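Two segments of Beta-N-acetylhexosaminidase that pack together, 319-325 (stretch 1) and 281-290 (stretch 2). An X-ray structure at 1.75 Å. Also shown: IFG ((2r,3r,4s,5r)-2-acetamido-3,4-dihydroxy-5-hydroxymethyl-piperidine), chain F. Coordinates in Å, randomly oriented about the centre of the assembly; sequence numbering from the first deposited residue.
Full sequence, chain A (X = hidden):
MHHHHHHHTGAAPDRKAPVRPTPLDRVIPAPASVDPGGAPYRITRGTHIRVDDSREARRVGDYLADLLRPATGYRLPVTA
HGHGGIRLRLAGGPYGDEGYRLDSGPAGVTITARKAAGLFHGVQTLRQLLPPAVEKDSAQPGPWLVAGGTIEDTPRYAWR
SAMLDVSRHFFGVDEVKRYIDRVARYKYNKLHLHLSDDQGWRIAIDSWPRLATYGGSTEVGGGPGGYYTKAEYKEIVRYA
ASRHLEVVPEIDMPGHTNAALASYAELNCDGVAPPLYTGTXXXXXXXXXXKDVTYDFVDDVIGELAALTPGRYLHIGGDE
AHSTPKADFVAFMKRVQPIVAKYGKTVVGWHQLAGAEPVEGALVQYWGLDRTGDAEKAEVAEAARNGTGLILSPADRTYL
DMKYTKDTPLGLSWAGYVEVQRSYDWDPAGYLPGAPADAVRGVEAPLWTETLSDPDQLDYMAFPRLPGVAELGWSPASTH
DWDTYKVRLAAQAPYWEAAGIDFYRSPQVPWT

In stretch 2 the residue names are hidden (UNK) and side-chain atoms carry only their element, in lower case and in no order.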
ATOM      1  N   ASP A 319      -6.604  -3.458 -17.384  1.00  7.41           N
ATOM      2  CA  ASP A 319      -6.341  -4.888 -17.317  1.00  6.31           C
ATOM      3  C   ASP A 319      -7.509  -5.747 -17.772  1.00  6.64           C
ATOM      4  O   ASP A 319      -8.674  -5.359 -17.659  1.00  6.22           O
ATOM      5  CB  ASP A 319      -6.027  -5.288 -15.879  1.00  6.58           C
ATOM      6  CG  ASP A 319      -7.204  -5.033 -14.950  1.00  6.06           C
ATOM      7  OD1 ASP A 319      -7.637  -3.867 -14.870  1.00  7.53           O
ATOM      8  OD2 ASP A 319      -7.705  -5.988 -14.315  1.00  6.51           O
ATOM      9  N   GLU A 320      -7.174  -6.927 -18.275  1.00  7.75           N
ATOM     10  CA  GLU A 320      -8.163  -7.916 -18.678  1.00  7.71           C
ATOM     11  C   GLU A 320      -9.383  -7.394 -19.438  1.00  8.30           C
ATOM     12  O   GLU A 320     -10.519  -7.762 -19.137  1.00  7.02           O
ATOM     13  CB  GLU A 320      -8.595  -8.681 -17.417  1.00  6.92           C
ATOM     14  CG  GLU A 320      -7.396  -9.239 -16.642  1.00  7.41           C
ATOM     15  CD  GLU A 320      -7.748  -9.801 -15.274  1.00  6.44           C
ATOM     16  OE1 GLU A 320      -8.770  -9.388 -14.687  1.00  6.13           O
ATOM     17  OE2 GLU A 320      -6.983 -10.647 -14.770  1.00  6.76           O
ATOM     18  N   ALA A 321      -9.151  -6.541 -20.430  1.00  7.66           N
ATOM     19  CA  ALA A 321     -10.245  -6.010 -21.237  1.00  7.39           C
ATOM     20  C   ALA A 321     -10.432  -7.010 -22.374  1.00  9.51           C
ATOM     21  O   ALA A 321     -10.351  -6.661 -23.553  1.00 10.15           O
ATOM     22  CB  ALA A 321      -9.872  -4.636 -21.789  1.00  7.16           C
ATOM     23  N   HIS A 322     -10.687  -8.259 -22.001  1.00  9.97           N
ATOM     24  CA  HIS A 322     -10.827  -9.339 -22.964  1.00 11.84           C
ATOM     25  C   HIS A 322     -12.074  -9.326 -23.836  1.00 13.14           C
ATOM     26  O   HIS A 322     -12.175 -10.100 -24.791  1.00 15.74           O
ATOM     27  CB  HIS A 322     -10.678 -10.670 -22.232  1.00 13.30           C
ATOM     28  CG  HIS A 322      -9.395 -10.776 -21.467  1.00 14.83           C
ATOM     29  ND1 HIS A 322      -8.194 -10.332 -21.976  1.00 16.31           N
ATOM     30  CD2 HIS A 322      -9.123 -11.268 -20.236  1.00 15.29           C
ATOM     31  CE1 HIS A 322      -7.236 -10.545 -21.090  1.00 12.88           C
ATOM     32  NE2 HIS A 322      -7.774 -11.112 -20.027  1.00 12.48           N
ATOM     33  N   SER A 323     -13.020  -8.450 -23.523  1.00 10.33           N
ATOM     34  CA  SER A 323     -14.226  -8.343 -24.332  1.00 11.73           C
ATOM     35  C   SER A 323     -14.113  -7.083 -25.181  1.00 11.51           C
ATOM     36  O   SER A 323     -15.079  -6.646 -25.808  1.00 11.61           O
ATOM     37  CB  SER A 323     -15.468  -8.285 -23.443  1.00 12.18           C
ATOM     38  OG  SER A 323     -15.663  -9.530 -22.789  1.00 16.58           O
ATOM     39  N   THR A 324     -12.910  -6.510 -25.193  1.00 10.62           N
ATOM     40  CA  THR A 324     -12.618  -5.306 -25.963  1.00 11.48           C
ATOM     41  C   THR A 324     -11.586  -5.659 -27.031  1.00 12.71           C
ATOM     42  O   THR A 324     -10.432  -5.933 -26.713  1.00 12.33           O
ATOM     43  CB  THR A 324     -12.010  -4.197 -25.076  1.00 11.04           C
ATOM     44  OG1 THR A 324     -12.820  -4.009 -23.908  1.00 11.27           O
ATOM     45  CG2 THR A 324     -11.933  -2.885 -25.850  1.00 11.38           C
ATOM     46  N   PRO A 325     -11.990  -5.674 -28.311  1.00 14.45           N
ATOM     47  CA  PRO A 325     -11.043  -6.004 -29.381  1.00 14.57           C
ATOM     48  C   PRO A 325      -9.776  -5.157 -29.246  1.00 14.30           C
ATOM     49  O   PRO A 325      -9.852  -3.975 -28.921  1.00 13.76           O
ATOM     50  CB  PRO A 325     -11.833  -5.680 -30.644  1.00 15.77           C
ATOM     51  CG  PRO A 325     -13.242  -6.020 -30.240  1.00 16.08           C
ATOM     52  CD  PRO A 325     -13.333  -5.408 -28.856  1.00 15.97           C
ATOM     53  N   UNK A 281     -15.351 -14.337 -11.714  1.00  7.37           N
ATOM     54  CA  UNK A 281     -14.594 -14.420 -12.956  1.00  7.05           C
ATOM     55  C   UNK A 281     -14.190 -13.014 -13.397  1.00  7.45           C
ATOM     56  O   UNK A 281     -14.635 -12.026 -12.811  1.00  8.27           O
ATOM     57  c   UNK A 281     -15.620 -16.592 -13.837  1.00  9.61           C
ATOM     58  n   UNK A 281     -14.616 -17.402 -16.553  1.00  9.83           N
ATOM     59  c   UNK A 281     -15.432 -15.094 -14.048  1.00  9.10           C
ATOM     60  c   UNK A 281     -16.000 -16.891 -16.324  1.00 10.97           C
ATOM     61  c   UNK A 281     -16.507 -17.208 -14.917  1.00 10.40           C
ATOM     62  N   UNK A 282     -13.339 -12.937 -14.419  1.00  6.83           N
ATOM     63  CA  UNK A 282     -12.877 -11.656 -14.948  1.00  5.65           C
ATOM     64  C   UNK A 282     -12.779 -11.675 -16.473  1.00  6.70           C
ATOM     65  O   UNK A 282     -12.726 -12.743 -17.085  1.00  8.13           O
ATOM     66  c   UNK A 282     -10.408 -12.226 -15.010  1.00  7.81           C
ATOM     67  c   UNK A 282     -11.460 -11.284 -14.420  1.00  5.47           C
ATOM     68  c   UNK A 282     -11.432 -11.323 -12.901  1.00  7.54           C
ATOM     69  N   UNK A 283     -12.769 -10.483 -17.070  1.00  6.47           N
ATOM     70  CA  UNK A 283     -12.598 -10.345 -18.510  1.00  8.09           C
ATOM     71  C   UNK A 283     -13.795 -10.318 -19.438  1.00  9.03           C
ATOM     72  O   UNK A 283     -13.625 -10.162 -20.648  1.00 10.69           O
ATOM     73  N   UNK A 284     -14.995 -10.431 -18.884  1.00  8.52           N
ATOM     74  CA  UNK A 284     -16.219 -10.485 -19.679  1.00  9.69           C
ATOM     75  C   UNK A 284     -16.942  -9.167 -19.934  1.00  9.34           C
ATOM     76  O   UNK A 284     -17.857  -9.115 -20.754  1.00 10.13           O
ATOM     77  c   UNK A 284     -17.182 -11.167 -15.213  1.00  9.03           C
ATOM     78  c   UNK A 284     -18.191 -10.236 -15.000  1.00  9.46           C
ATOM     79  c   UNK A 284     -18.568 -10.113 -17.380  1.00  9.45           C
ATOM     80  c   UNK A 284     -17.192 -11.449 -19.003  1.00  8.79           C
ATOM     81  c   UNK A 284     -16.872 -11.567 -16.512  1.00  8.91           C
ATOM     82  c   UNK A 284     -17.560 -11.044 -17.605  1.00  9.06           C
ATOM     83  c   UNK A 284     -18.887  -9.707 -16.085  1.00  9.58           C
ATOM     84  N   UNK A 285     -16.547  -8.109 -19.236  1.00  9.22           N
ATOM     85  CA  UNK A 285     -17.209  -6.818 -19.391  1.00  8.08           C
ATOM     86  C   UNK A 285     -16.422  -5.809 -20.216  1.00  7.91           C
ATOM     87  O   UNK A 285     -15.195  -5.858 -20.272  1.00  7.94           O
ATOM     88  c   UNK A 285     -17.483  -6.221 -18.012  1.00  7.94           C
ATOM     89  o   UNK A 285     -16.269  -6.095 -17.296  1.00  8.97           O
ATOM     90  N   UNK A 286     -17.136  -4.885 -20.848  1.00  8.99           N
ATOM     91  CA  UNK A 286     -16.483  -3.852 -21.639  1.00  9.10           C
ATOM     92  C   UNK A 286     -17.361  -2.640 -21.909  1.00  9.75           C
ATOM     93  O   UNK A 286     -18.550  -2.771 -22.203  1.00  8.80           O
ATOM     94  c   UNK A 286     -16.014  -4.416 -22.985  1.00 10.13           C
ATOM     95  o   UNK A 286     -15.407  -3.391 -23.763  1.00  9.85           O
ATOM     96  N   UNK A 287     -16.776  -1.453 -21.788  1.00  9.47           N
ATOM     97  CA  UNK A 287     -17.511  -0.240 -22.103  1.00  9.60           C
ATOM     98  C   UNK A 287     -17.641  -0.331 -23.617  1.00 10.63           C
ATOM     99  O   UNK A 287     -16.870  -1.052 -24.258  1.00 10.19           O
ATOM    100  c   UNK A 287     -16.423   1.210 -20.245  1.00  9.56           C
ATOM    101  c   UNK A 287     -15.588   2.470 -20.050  1.00 10.09           C
ATOM    102  c   UNK A 287     -17.745   1.320 -19.504  1.00  9.18           C
ATOM    103  c   UNK A 287     -16.696   0.999 -21.734  1.00  9.55           C
ATOM    104  N   UNK A 288     -18.600   0.381 -24.198  1.00  9.96           N
ATOM    105  CA  UNK A 288     -18.754   0.318 -25.644  1.00 11.62           C
ATOM    106  C   UNK A 288     -17.893   1.399 -26.293  1.00 11.90           C
ATOM    107  O   UNK A 288     -18.248   2.577 -26.308  1.00 12.99           O
ATOM    108  c   UNK A 288     -20.225   0.469 -26.047  1.00 11.29           C
ATOM    109  s   UNK A 288     -20.467  -0.225 -27.713  1.00 13.59           S
ATOM    110  N   UNK A 289     -16.746   0.980 -26.820  1.00 12.15           N
ATOM    111  CA  UNK A 289     -15.793   1.893 -27.436  1.00 12.78           C
ATOM    112  C   UNK A 289     -16.356   2.712 -28.594  1.00 14.02           C
ATOM    113  O   UNK A 289     -15.942   3.851 -28.800  1.00 14.39           O
ATOM    114  c   UNK A 289     -14.534   1.124 -27.918  1.00 13.78           C
ATOM    115  c   UNK A 289     -13.853   0.462 -26.727  1.00 14.01           C
ATOM    116  c   UNK A 289     -13.559   2.072 -28.604  1.00 14.45           C
ATOM    117  N   UNK A 290     -17.307   2.144 -29.332  1.00 14.75           N
ATOM    118  CA  UNK A 290     -17.896   2.836 -30.479  1.00 17.39           C
ATOM    119  C   UNK A 290     -19.065   3.770 -30.172  1.00 16.93           C
ATOM    120  O   UNK A 290     -19.736   4.231 -31.095  1.00 17.69           O
ATOM    121  o   UNK A 290     -17.419  -0.258 -32.178  1.00 31.15           O
ATOM    122  o   UNK A 290     -16.144   1.523 -32.354  1.00 28.50           O
ATOM    123  c   UNK A 290     -18.355   1.823 -31.532  1.00 21.20           C
ATOM    124  c   UNK A 290     -17.224   0.970 -32.055  1.00 25.15           C
TER
HETATM  125  N1  IFG F 601      -6.416 -10.182 -12.063  1.00  7.82           N
HETATM  126  C2  IFG F 601      -7.323  -9.006 -12.001  1.00  7.93           C
HETATM  127  C3  IFG F 601      -7.837  -8.618 -10.556  1.00  7.19           C
HETATM  128  C4  IFG F 601      -8.156  -9.833  -9.660  1.00  7.77           C
HETATM  129  C5  IFG F 601      -6.943 -10.766  -9.659  1.00  7.32           C
HETATM  130  C6  IFG F 601      -7.068 -12.003  -8.776  1.00  7.71           C
HETATM  131  C7  IFG F 601      -5.400  -7.484 -12.207  1.00  7.39           C
HETATM  132  C8  IFG F 601      -4.645  -6.292 -12.737  1.00  6.95           C
HETATM  133  C9  IFG F 601      -6.566 -11.252 -11.065  1.00  6.67           C
HETATM  134  N2  IFG F 601      -6.656  -7.836 -12.614  1.00  6.65           N
HETATM  135  O7  IFG F 601      -4.820  -8.167 -11.374  1.00  6.85           O
HETATM  136  O3  IFG F 601      -8.994  -7.799 -10.674  1.00  6.78           O
HETATM  137  O4  IFG F 601      -9.276 -10.525 -10.211  1.00  9.48           O
HETATM  138  O6  IFG F 601      -5.789 -12.523  -8.428  1.00  6.35           O
HETATM  139  O   HOH W   1     -13.371  -6.973 -18.607  1.00  6.58           O

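Position 281 carries four carbons in a row ending in a nitrogen. The chain is out of reach of stretch 1. It is Lys281.

Position 282 has three side-chain carbons, one carrying the other two. CA-to-CB points toward stretch 1. One branch carbon lies 3.3 Å from Glu320 OE1. The branching at CB and the absence of any heteroatom identify Val282. Its CG2 makes that contact, and its CG1 lies 3.5 Å from IFG O4.

Position 283 has no side-chain atoms. Its CA sits 3.4 Å from Glu320 O in a CA-H...O contact, with an angle of 153° at the hydrogen. An ideal CB here would fall 2.9 Å from His322 CD2, a clash. With phi/psi of 91/0 it would also jam against the carbonyl O of Val282. Both the neighbour and the backbone call for glycine, Gly283.

Position 284 has one carbon and then a ring of six carbons. CA-to-CB points away from stretch 1. The backbone O is 3.0 Å from Ser323 OG. This is Phe284.

Position 285 has one carbon and then one oxygen. CA-to-CB points away, and the side-chain oxygen is hydrogen-bonded elsewhere in the structure. It is Ser285. Water 1 donates to Ser285 O at 2.7 Å and to Glu320 O at 3.0 Å, bridging the two backbones.

Position 286 again has one carbon and one oxygen, but CA-to-CB points toward stretch 1. The oxygen is 2.7 Å from Thr324 OG1. This is Ser286. Thr324 OG1 donates to Ser286 OG, which in turn donates to the backbone O of 287 at 2.8 Å.

Position 287 has four carbons, forked at the second. It makes no contact with stretch 1. It is Leu287.

Position 288 has one carbon and one sulfur. It is out of reach of stretch 1 and covalently bonded elsewhere in the structure. It is Cys288.

Position 289 has one carbon carrying two more. One of the two outer carbons lies 4.0 Å from Thr324 CG2, a nonpolar contact. It is Val289; the carbon is CG2.

Position 290 has two carbons, the second carrying two oxygens. It is beyond reach. It is Asp290.

Neither stretch forms a regular helix or strand. The bare Gly283 lets the backbones approach, with its CA 4.9 Å from His322 CA. Ser323 lies within the type I turn from Ala321 to Thr324, and its OG is 3.0 Å from Gly283 O. The Thr324–Ser286 hydrogen bond joins the side chains further along. IFG N2 donates to Asp319 OD2 at 2.7 Å and IFG N1 to Glu320 OE2 at 2.8 Å.

Stretch 2, residues 281-290: KVGFSSLCVD
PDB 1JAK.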